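Local coordinates for UPF0045 protein MJ1052 (Methanocaldococcus jannaschii, PDB 2EPI) that is of unknown function but belongs to the UPF0045 family and may bind thiamine, at residues 34-39 with 60-65. Sequence-based numbering, arbitrary orientation.
Sequences KKYDLK and FKEAHS
Glu62 reaches from helix 53-68 to the loop after helix 23-33, where Tyr36 and Lys35 take one carboxylate oxygen each. Before it on the helix, Phe60 points away from the loop and packs on Val11 of strand 6-16 and Leu78 of strand 73-83, and Lys61 runs out to a salt bridge with Asp54 of the second subunit. At Glu62, CG lies anti to the backbone N (chi1 176°) and the extended chain beyond carries the carboxylate out to the loop. Tyr36 OH donates a 2.6 Å hydrogen bond to OE1 of Glu62, nearly along the C-O axis; OE1 sits in the plane of the Tyr36 ring at its edge, 3.2 Å from CE1, while the carboxylate plane stands 82° to the ring. Lys35, bent at chi3, brings NZ to the syn side of OE2 of Glu62, 27° out of the carboxylate plane, in a 2.7 Å salt bridge, its chain crossing that of Glu62 at about a right angle. A water donates a further hydrogen bond, 2.7 Å long, to OE1 of Glu62 and accepts a weak one from Lys35 NZ. The contact joins the loop leading from helix 23-33 into strand 39-43 to helix 53-68; both helices lie on one face of the four-stranded antiparallel sheet, in a chain with the beta-alpha-beta-beta-alpha-beta order of a ferredoxin-like fold. With an alanine here, the Lys35 ammonium would probably lose its countercharge and the Tyr36 hydroxyl its acceptor. One residue on, Ala63 packs on Ala29 and Phe33 of helix 23-33. His64 bonds Ser76 through ND1 and Glu82 of the second subunit through NE2; Ser65 OG bonds Arg5 of that subunit and also bonds back to Lys61 O at 2.7 Å.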
ATOM      1  N   LYS A  34     -15.775 -15.194  -0.679  1.00 32.83           N
ATOM      2  CA  LYS A  34     -16.158 -16.596  -0.727  1.00 36.29           C
ATOM      3  C   LYS A  34     -17.208 -16.904  -1.789  1.00 35.73           C
ATOM      4  O   LYS A  34     -17.561 -18.063  -1.992  1.00 37.47           O
ATOM      5  CB  LYS A  34     -16.649 -17.050   0.650  1.00 38.82           C
ATOM      6  CG  LYS A  34     -15.557 -17.038   1.710  1.00 42.87           C
ATOM      7  CD  LYS A  34     -16.066 -17.568   3.038  1.00 47.19           C
ATOM      8  CE  LYS A  34     -14.925 -17.763   4.027  1.00 48.92           C
ATOM      9  NZ  LYS A  34     -14.165 -16.507   4.269  1.00 51.60           N
ATOM     10  N   LYS A  35     -17.700 -15.872  -2.472  1.00 35.56           N
ATOM     11  CA  LYS A  35     -18.691 -16.061  -3.528  1.00 35.56           C
ATOM     12  C   LYS A  35     -18.011 -16.204  -4.884  1.00 35.47           C
ATOM     13  O   LYS A  35     -18.667 -16.457  -5.899  1.00 37.52           O
ATOM     14  CB  LYS A  35     -19.665 -14.885  -3.581  1.00 36.21           C
ATOM     15  CG  LYS A  35     -20.542 -14.739  -2.351  1.00 36.47           C
ATOM     16  CD  LYS A  35     -21.744 -13.853  -2.643  1.00 36.93           C
ATOM     17  CE  LYS A  35     -21.323 -12.465  -3.098  1.00 37.63           C
ATOM     18  NZ  LYS A  35     -22.497 -11.622  -3.457  1.00 36.63           N
ATOM     19  N   TYR A  36     -16.694 -16.026  -4.903  1.00 32.65           N
ATOM     20  CA  TYR A  36     -15.930 -16.144  -6.138  1.00 30.87           C
ATOM     21  C   TYR A  36     -15.051 -17.381  -6.083  1.00 31.02           C
ATOM     22  O   TYR A  36     -14.785 -17.910  -5.004  1.00 29.94           O
ATOM     23  CB  TYR A  36     -15.067 -14.901  -6.357  1.00 29.84           C
ATOM     24  CG  TYR A  36     -15.871 -13.648  -6.594  1.00 28.89           C
ATOM     25  CD1 TYR A  36     -16.517 -12.998  -5.542  1.00 29.49           C
ATOM     26  CD2 TYR A  36     -16.018 -13.129  -7.879  1.00 28.37           C
ATOM     27  CE1 TYR A  36     -17.291 -11.862  -5.765  1.00 27.83           C
ATOM     28  CE2 TYR A  36     -16.793 -11.997  -8.112  1.00 29.65           C
ATOM     29  CZ  TYR A  36     -17.425 -11.370  -7.055  1.00 28.33           C
ATOM     30  OH  TYR A  36     -18.196 -10.255  -7.291  1.00 30.86           O
ATOM     31  N   ASP A  37     -14.608 -17.843  -7.248  1.00 31.15           N
ATOM     32  CA  ASP A  37     -13.763 -19.028  -7.331  1.00 31.64           C
ATOM     33  C   ASP A  37     -12.322 -18.650  -7.018  1.00 29.84           C
ATOM     34  O   ASP A  37     -11.452 -18.657  -7.891  1.00 29.57           O
ATOM     35  CB  ASP A  37     -13.878 -19.650  -8.726  1.00 35.10           C
ATOM     36  CG  ASP A  37     -13.098 -20.940  -8.856  1.00 37.63           C
ATOM     37  OD1 ASP A  37     -12.943 -21.648  -7.839  1.00 39.54           O
ATOM     38  OD2 ASP A  37     -12.653 -21.254  -9.981  1.00 40.50           O
ATOM     39  N   LEU A  38     -12.086 -18.328  -5.750  1.00 27.38           N
ATOM     40  CA  LEU A  38     -10.769 -17.911  -5.288  1.00 26.42           C
ATOM     41  C   LEU A  38     -10.379 -18.607  -3.995  1.00 25.73           C
ATOM     42  O   LEU A  38     -11.243 -19.000  -3.211  1.00 25.84           O
ATOM     43  CB  LEU A  38     -10.771 -16.405  -5.005  1.00 26.02           C
ATOM     44  CG  LEU A  38     -11.361 -15.442  -6.036  1.00 23.90           C
ATOM     45  CD1 LEU A  38     -11.697 -14.114  -5.360  1.00 23.92           C
ATOM     46  CD2 LEU A  38     -10.367 -15.251  -7.179  1.00 23.26           C
ATOM     47  N   LYS A  39      -9.074 -18.753  -3.785  1.00 25.75           N
ATOM     48  CA  LYS A  39      -8.554 -19.310  -2.545  1.00 24.92           C
ATOM     49  C   LYS A  39      -8.453 -18.065  -1.660  1.00 25.43           C
ATOM     50  O   LYS A  39      -7.930 -17.042  -2.096  1.00 24.50           O
ATOM     51  CB  LYS A  39      -7.167 -19.928  -2.751  1.00 27.96           C
ATOM     52  CG  LYS A  39      -7.181 -21.263  -3.489  1.00 30.64           C
ATOM     53  CD  LYS A  39      -5.866 -22.011  -3.295  1.00 33.98           C
ATOM     54  CE  LYS A  39      -5.918 -23.407  -3.905  1.00 37.37           C
ATOM     55  NZ  LYS A  39      -6.119 -23.355  -5.378  1.00 39.16           N
ATOM     56  N   PHE A  60     -13.001  -7.626  -5.624  1.00 20.66           N
ATOM     57  CA  PHE A  60     -12.486  -6.437  -4.964  1.00 20.83           C
ATOM     58  C   PHE A  60     -13.545  -5.341  -5.001  1.00 21.76           C
ATOM     59  O   PHE A  60     -13.864  -4.733  -3.979  1.00 23.10           O
ATOM     60  CB  PHE A  60     -11.220  -5.956  -5.672  1.00 18.99           C
ATOM     61  CG  PHE A  60     -10.708  -4.636  -5.172  1.00 20.38           C
ATOM     62  CD1 PHE A  60     -10.249  -4.499  -3.865  1.00 16.59           C
ATOM     63  CD2 PHE A  60     -10.666  -3.529  -6.016  1.00 18.89           C
ATOM     64  CE1 PHE A  60      -9.752  -3.287  -3.402  1.00 16.85           C
ATOM     65  CE2 PHE A  60     -10.167  -2.305  -5.558  1.00 20.18           C
ATOM     66  CZ  PHE A  60      -9.710  -2.187  -4.249  1.00 21.53           C
ATOM     67  N   LYS A  61     -14.105  -5.096  -6.182  1.00 21.99           N
ATOM     68  CA  LYS A  61     -15.120  -4.061  -6.306  1.00 22.80           C
ATOM     69  C   LYS A  61     -16.326  -4.341  -5.420  1.00 23.96           C
ATOM     70  O   LYS A  61     -16.841  -3.440  -4.754  1.00 24.03           O
ATOM     71  CB  LYS A  61     -15.579  -3.925  -7.756  1.00 23.51           C
ATOM     72  CG  LYS A  61     -16.565  -2.790  -7.963  1.00 22.70           C
ATOM     73  CD  LYS A  61     -17.127  -2.787  -9.373  1.00 25.90           C
ATOM     74  CE  LYS A  61     -18.145  -1.672  -9.546  1.00 27.89           C
ATOM     75  NZ  LYS A  61     -18.802  -1.726 -10.882  1.00 29.68           N
ATOM     76  N   GLU A  62     -16.785  -5.587  -5.402  1.00 23.43           N
ATOM     77  CA  GLU A  62     -17.952  -5.905  -4.592  1.00 24.88           C
ATOM     78  C   GLU A  62     -17.671  -5.759  -3.103  1.00 25.05           C
ATOM     79  O   GLU A  62     -18.514  -5.255  -2.357  1.00 25.09           O
ATOM     80  CB  GLU A  62     -18.468  -7.318  -4.905  1.00 24.58           C
ATOM     81  CG  GLU A  62     -19.629  -7.741  -4.008  1.00 26.86           C
ATOM     82  CD  GLU A  62     -20.330  -9.008  -4.468  1.00 27.38           C
ATOM     83  OE1 GLU A  62     -19.735  -9.789  -5.236  1.00 29.89           O
ATOM     84  OE2 GLU A  62     -21.484  -9.229  -4.038  1.00 31.47           O
ATOM     85  N   ALA A  63     -16.488  -6.187  -2.669  1.00 24.18           N
ATOM     86  CA  ALA A  63     -16.119  -6.094  -1.258  1.00 23.43           C
ATOM     87  C   ALA A  63     -16.088  -4.634  -0.826  1.00 24.54           C
ATOM     88  O   ALA A  63     -16.639  -4.265   0.210  1.00 24.77           O
ATOM     89  CB  ALA A  63     -14.757  -6.736  -1.029  1.00 24.47           C
ATOM     90  N   HIS A  64     -15.427  -3.808  -1.628  1.00 23.13           N
ATOM     91  CA  HIS A  64     -15.339  -2.379  -1.352  1.00 23.43           C
ATOM     92  C   HIS A  64     -16.749  -1.786  -1.272  1.00 23.60           C
ATOM     93  O   HIS A  64     -17.088  -1.086  -0.317  1.00 24.83           O
ATOM     94  CB  HIS A  64     -14.547  -1.698  -2.472  1.00 21.44           C
ATOM     95  CG  HIS A  64     -14.656  -0.204  -2.479  1.00 22.04           C
ATOM     96  ND1 HIS A  64     -13.948   0.602  -1.612  1.00 21.94           N
ATOM     97  CD2 HIS A  64     -15.387   0.629  -3.254  1.00 21.99           C
ATOM     98  CE1 HIS A  64     -14.239   1.868  -1.856  1.00 23.10           C
ATOM     99  NE2 HIS A  64     -15.110   1.912  -2.848  1.00 21.98           N
ATOM    100  N   SER A  65     -17.570  -2.092  -2.271  1.00 24.90           N
ATOM    101  CA  SER A  65     -18.931  -1.572  -2.345  1.00 26.81           C
ATOM    102  C   SER A  65     -19.831  -2.031  -1.208  1.00 28.56           C
ATOM    103  O   SER A  65     -20.679  -1.275  -0.736  1.00 30.04           O
ATOM    104  CB  SER A  65     -19.561  -1.957  -3.683  1.00 26.70           C
ATOM    105  OG  SER A  65     -18.747  -1.529  -4.760  1.00 26.63           O
TER
HETATM  106  O   HOH W   1     -21.185 -11.635  -6.505  1.00 53.49           O